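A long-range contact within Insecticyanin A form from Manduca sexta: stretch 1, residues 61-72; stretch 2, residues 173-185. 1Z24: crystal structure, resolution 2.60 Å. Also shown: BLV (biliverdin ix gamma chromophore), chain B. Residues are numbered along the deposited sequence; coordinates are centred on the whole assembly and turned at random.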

# COMPACT_ATOMS: atom_id res chain seq x y z
N PHE A 61 -16.49 22.08 17.39
CA PHE A 61 -16.95 22.52 16.11
C PHE A 61 -18.32 23.12 16.29
O PHE A 61 -18.93 23.03 17.36
CB PHE A 61 -16.80 21.58 14.96
CG PHE A 61 -17.53 20.26 15.05
CD1 PHE A 61 -18.75 20.11 15.73
CD2 PHE A 61 -17.00 19.16 14.38
CE1 PHE A 61 -19.42 18.89 15.76
CE2 PHE A 61 -17.67 17.93 14.38
CZ PHE A 61 -18.89 17.78 15.08
N VAL A 62 -18.77 23.72 15.24
CA VAL A 62 -20.06 24.36 15.23
C VAL A 62 -21.02 23.79 14.16
O VAL A 62 -20.71 23.67 12.96
CB VAL A 62 -19.92 25.91 15.06
CG1 VAL A 62 -21.27 26.62 15.12
CG2 VAL A 62 -19.01 26.56 16.12
N SER A 63 -22.23 23.46 14.62
CA SER A 63 -23.29 22.95 13.77
C SER A 63 -24.51 23.79 14.12
O SER A 63 -24.90 23.83 15.28
CB SER A 63 -23.56 21.43 13.92
OG SER A 63 -22.27 20.82 14.01
N ASN A 64 -25.05 24.48 13.12
CA ASN A 64 -26.23 25.33 13.26
C ASN A 64 -26.30 26.18 14.50
O ASN A 64 -27.29 26.13 15.21
CB ASN A 64 -27.54 24.51 13.23
CG ASN A 64 -27.55 23.55 12.05
OD1 ASN A 64 -27.52 22.27 12.14
ND2 ASN A 64 -27.57 24.22 10.90
N GLY A 65 -25.26 26.96 14.74
CA GLY A 65 -25.27 27.83 15.88
C GLY A 65 -24.92 27.19 17.18
O GLY A 65 -24.87 27.84 18.22
N VAL A 66 -24.68 25.92 17.13
CA VAL A 66 -24.34 25.26 18.36
C VAL A 66 -22.92 24.78 18.35
O VAL A 66 -22.43 24.17 17.38
CB VAL A 66 -25.16 24.01 18.51
CG1 VAL A 66 -24.74 23.40 19.86
CG2 VAL A 66 -26.59 24.52 18.45
N LYS A 67 -22.29 25.05 19.46
CA LYS A 67 -20.95 24.63 19.55
C LYS A 67 -20.89 23.34 20.26
O LYS A 67 -21.07 23.31 21.48
CB LYS A 67 -20.04 25.59 20.28
CG LYS A 67 -18.56 25.34 20.06
CD LYS A 67 -17.64 25.45 21.26
CE LYS A 67 -17.45 26.75 22.02
NZ LYS A 67 -16.07 27.30 21.95
N GLU A 68 -20.59 22.30 19.52
CA GLU A 68 -20.45 21.00 20.14
C GLU A 68 -19.00 20.69 20.47
O GLU A 68 -18.04 20.94 19.68
CB GLU A 68 -21.07 19.89 19.32
CG GLU A 68 -22.51 20.19 19.06
CD GLU A 68 -23.08 19.21 18.07
OE1 GLU A 68 -22.46 18.24 17.69
OE2 GLU A 68 -24.27 19.51 17.66
N TYR A 69 -18.83 20.12 21.67
CA TYR A 69 -17.48 19.81 22.06
C TYR A 69 -17.32 18.49 22.78
O TYR A 69 -18.30 17.87 23.20
CB TYR A 69 -16.92 20.98 22.83
CG TYR A 69 -17.66 21.17 24.09
CD1 TYR A 69 -17.09 20.63 25.25
CD2 TYR A 69 -18.88 21.86 24.13
CE1 TYR A 69 -17.73 20.80 26.48
CE2 TYR A 69 -19.54 22.05 25.35
CZ TYR A 69 -18.95 21.50 26.51
OH TYR A 69 -19.54 21.64 27.74
N MET A 70 -16.06 18.08 22.90
CA MET A 70 -15.70 16.83 23.56
C MET A 70 -14.46 17.05 24.37
O MET A 70 -13.52 17.70 23.91
CB MET A 70 -15.19 15.83 22.52
CG MET A 70 -16.18 15.46 21.46
SD MET A 70 -15.42 14.66 20.02
CE MET A 70 -15.18 12.98 20.54
N GLU A 71 -14.46 16.51 25.58
CA GLU A 71 -13.32 16.63 26.45
C GLU A 71 -12.75 15.25 26.73
O GLU A 71 -13.52 14.34 27.01
CB GLU A 71 -13.72 17.29 27.77
CG GLU A 71 -14.47 18.62 27.52
CD GLU A 71 -14.63 19.49 28.75
OE1 GLU A 71 -13.88 20.40 28.97
OE2 GLU A 71 -15.62 19.17 29.56
N GLY A 72 -11.42 15.07 26.63
CA GLY A 72 -10.89 13.75 26.89
C GLY A 72 -9.45 13.80 27.28
O GLY A 72 -8.91 14.87 27.47
N ALA A 173 -18.66 34.02 10.75
CA ALA A 173 -19.98 33.46 10.65
C ALA A 173 -19.97 32.01 11.03
O ALA A 173 -20.74 31.58 11.87
CB ALA A 173 -20.57 33.62 9.26
N ALA A 174 -19.06 31.28 10.39
CA ALA A 174 -18.93 29.85 10.63
C ALA A 174 -18.65 29.52 12.06
O ALA A 174 -19.14 28.55 12.63
CB ALA A 174 -17.73 29.35 9.86
N CYS A 175 -17.83 30.33 12.66
CA CYS A 175 -17.50 30.00 14.01
C CYS A 175 -18.44 30.51 15.06
O CYS A 175 -18.27 30.26 16.25
CB CYS A 175 -16.14 30.64 14.31
SG CYS A 175 -14.84 29.79 13.42
N GLN A 176 -19.42 31.26 14.62
CA GLN A 176 -20.36 31.84 15.55
C GLN A 176 -21.28 30.83 16.17
O GLN A 176 -21.77 29.92 15.49
CB GLN A 176 -21.26 32.66 14.64
CG GLN A 176 -22.24 33.73 15.16
CD GLN A 176 -22.32 34.71 13.95
OE1 GLN A 176 -21.62 35.76 13.90
NE2 GLN A 176 -23.09 34.32 12.90
N TYR A 177 -21.55 30.99 17.46
CA TYR A 177 -22.47 30.08 18.10
C TYR A 177 -23.26 30.76 19.19
O TYR A 177 -22.73 31.59 19.91
CB TYR A 177 -21.90 28.80 18.63
CG TYR A 177 -20.84 29.11 19.63
CD1 TYR A 177 -21.13 29.17 21.00
CD2 TYR A 177 -19.53 29.33 19.18
CE1 TYR A 177 -20.11 29.43 21.92
CE2 TYR A 177 -18.50 29.59 20.09
CZ TYR A 177 -18.81 29.65 21.45
OH TYR A 177 -17.81 29.92 22.32
N SER A 178 -24.53 30.41 19.33
CA SER A 178 -25.36 31.00 20.35
C SER A 178 -25.34 30.12 21.58
O SER A 178 -25.54 30.57 22.70
CB SER A 178 -26.77 31.13 19.88
OG SER A 178 -27.23 29.80 19.61
N THR A 179 -25.08 28.84 21.36
CA THR A 179 -25.05 27.94 22.49
C THR A 179 -24.09 26.79 22.30
O THR A 179 -23.68 26.54 21.16
CB THR A 179 -26.46 27.43 22.77
OG1 THR A 179 -26.51 26.81 24.04
CG2 THR A 179 -26.84 26.48 21.64
N THR A 180 -23.78 26.09 23.43
CA THR A 180 -22.88 24.94 23.51
C THR A 180 -23.47 23.59 23.91
O THR A 180 -24.59 23.44 24.39
CB THR A 180 -21.69 25.22 24.34
OG1 THR A 180 -21.99 24.95 25.66
CG2 THR A 180 -21.32 26.65 24.15
N TYR A 181 -22.71 22.56 23.70
CA TYR A 181 -23.22 21.26 24.06
C TYR A 181 -22.10 20.30 24.07
O TYR A 181 -21.34 20.18 23.10
CB TYR A 181 -24.29 20.86 23.11
CG TYR A 181 -24.71 19.45 23.23
CD1 TYR A 181 -25.76 19.14 24.09
CD2 TYR A 181 -24.11 18.42 22.50
CE1 TYR A 181 -26.23 17.84 24.24
CE2 TYR A 181 -24.58 17.10 22.64
CZ TYR A 181 -25.63 16.81 23.51
OH TYR A 181 -26.11 15.52 23.66
N SER A 182 -22.01 19.64 25.21
CA SER A 182 -20.99 18.65 25.45
C SER A 182 -21.36 17.28 24.90
O SER A 182 -22.29 16.65 25.37
CB SER A 182 -20.89 18.40 26.94
OG SER A 182 -19.78 17.55 27.22
N LEU A 183 -20.64 16.78 23.93
CA LEU A 183 -20.95 15.48 23.40
C LEU A 183 -20.52 14.40 24.36
O LEU A 183 -21.10 13.34 24.38
CB LEU A 183 -20.24 15.23 22.05
CG LEU A 183 -20.68 16.23 20.98
CD1 LEU A 183 -19.73 16.16 19.86
CD2 LEU A 183 -22.03 15.85 20.43
N THR A 184 -19.45 14.65 25.11
CA THR A 184 -18.91 13.69 26.07
C THR A 184 -19.64 13.89 27.38
O THR A 184 -20.31 14.87 27.56
CB THR A 184 -17.36 13.83 26.27
OG1 THR A 184 -16.99 15.23 26.29
CG2 THR A 184 -16.60 13.26 25.04
N GLY A 185 -19.55 12.96 28.28
CA GLY A 185 -20.25 13.11 29.51
C GLY A 185 -20.81 11.78 30.05
O GLY A 185 -20.96 10.77 29.36
NA BLV B . -11.60 11.29 14.65
C1A BLV B . -12.10 10.05 14.46
C2A BLV B . -11.09 9.01 14.38
C3A BLV B . -9.90 9.66 14.55
C4A BLV B . -10.23 11.08 14.71
CMA BLV B . -8.43 9.09 14.50
OA BLV B . -13.30 9.85 14.37
CAA BLV B . -11.33 7.58 14.11
CBA BLV B . -11.59 7.55 12.63
CGA BLV B . -12.05 6.15 12.25
O1A BLV B . -11.32 5.36 11.72
O2A BLV B . -13.16 5.82 12.52
CHB BLV B . -9.26 12.07 14.87
NB BLV B . -10.59 14.10 15.14
C1B BLV B . -9.42 13.45 14.84
C2B BLV B . -8.37 14.38 14.53
C3B BLV B . -8.92 15.59 14.64
C4B BLV B . -10.33 15.41 15.01
CMB BLV B . -6.93 14.04 14.18
CAB BLV B . -8.23 16.90 14.41
CBB BLV B . -9.00 17.82 13.73
CHC BLV B . -11.21 16.47 15.26
NC BLV B . -13.39 15.52 15.71
C1C BLV B . -12.48 16.52 15.75
C2C BLV B . -13.05 17.74 16.36
C3C BLV B . -14.31 17.52 16.75
C4C BLV B . -14.53 16.07 16.34
CMC BLV B . -12.30 18.96 16.60
CAC BLV B . -15.39 18.39 17.42
CBC BLV B . -16.39 17.82 18.14
CHD BLV B . -15.79 15.37 16.45
ND BLV B . -14.91 13.11 16.91
C1D BLV B . -15.98 14.04 16.73
C2D BLV B . -17.29 13.34 16.93
C3D BLV B . -17.02 12.03 17.22
C4D BLV B . -15.57 11.92 17.21
CMD BLV B . -18.66 13.93 16.81
OD BLV B . -14.99 10.89 17.45
CAD BLV B . -18.00 10.96 17.51
CBD BLV B . -18.03 10.74 19.01
CGD BLV B . -18.88 9.47 19.38
O1D BLV B . -20.03 9.60 19.68
O2D BLV B . -18.41 8.35 19.35

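Stretch 1 is a β-hairpin whose second strand pairs in parallel with the strand of stretch 2; touching residues are at least 110 positions apart in sequence. Phe61 turns its CB away from stretch 2 and lays one ring face against the biliverdin, CD2 lying 3.5 Å from BLV CAC. Val62 points the other way: its compact branches suit a buried site against the backbone of Ala174 to Gln176, CG1 lying 3.4 Å from Gln176 O, and CG2 also reaches Tyr177 CD2 at 4.2 Å.

A type I' turn from Ser63 to Val66 reverses the chain. Gly65 suits it because, at these backbone angles, a CB would jam against the preceding carbonyl. Its own carbonyl opens the pairing, with Ser178 N donating to Gly65 O at 2.8 Å and Thr179 N more weakly at 3.3 Å.

The parallel ladder follows. Val66 pairs with Thr179, two β-branched residues whose CG2 atoms meet at 3.8 Å. Lys67 bonds the neighbouring strand on both sides of its partner Thr180, Lys67 N to Thr179 O at 2.7 Å and Tyr181 N to Lys67 O at 2.9 Å. The long aliphatic chain of Lys67 suits an aromatic neighbour: CB sits over the Tyr177 ring face, 3.8 Å from the centroid, while Lys67 NZ makes a weak 3.2 Å hydrogen bond to Tyr177 OH.

Glu68 shares a sheet face with Val66 and Tyr181; its methylene CG approaches Tyr181 CD2 at 4.2 Å. Tyr69 repeats the two-sided pattern, Tyr69 N to Tyr181 O at 2.9 Å and Leu183 N to Tyr69 O at 2.7 Å, and its flat ring covers Ser182 CA, 3.8 Å from the centroid.

Buried Met70 bridges protein and pigment, CG 4.0 Å from Leu183 CD1 and SD 3.4 Å from BLV C1D. Finally, Glu71 N donates to Thr184 OG1 at 2.9 Å, a side-chain hydroxyl extending the ladder beyond its last backbone bond.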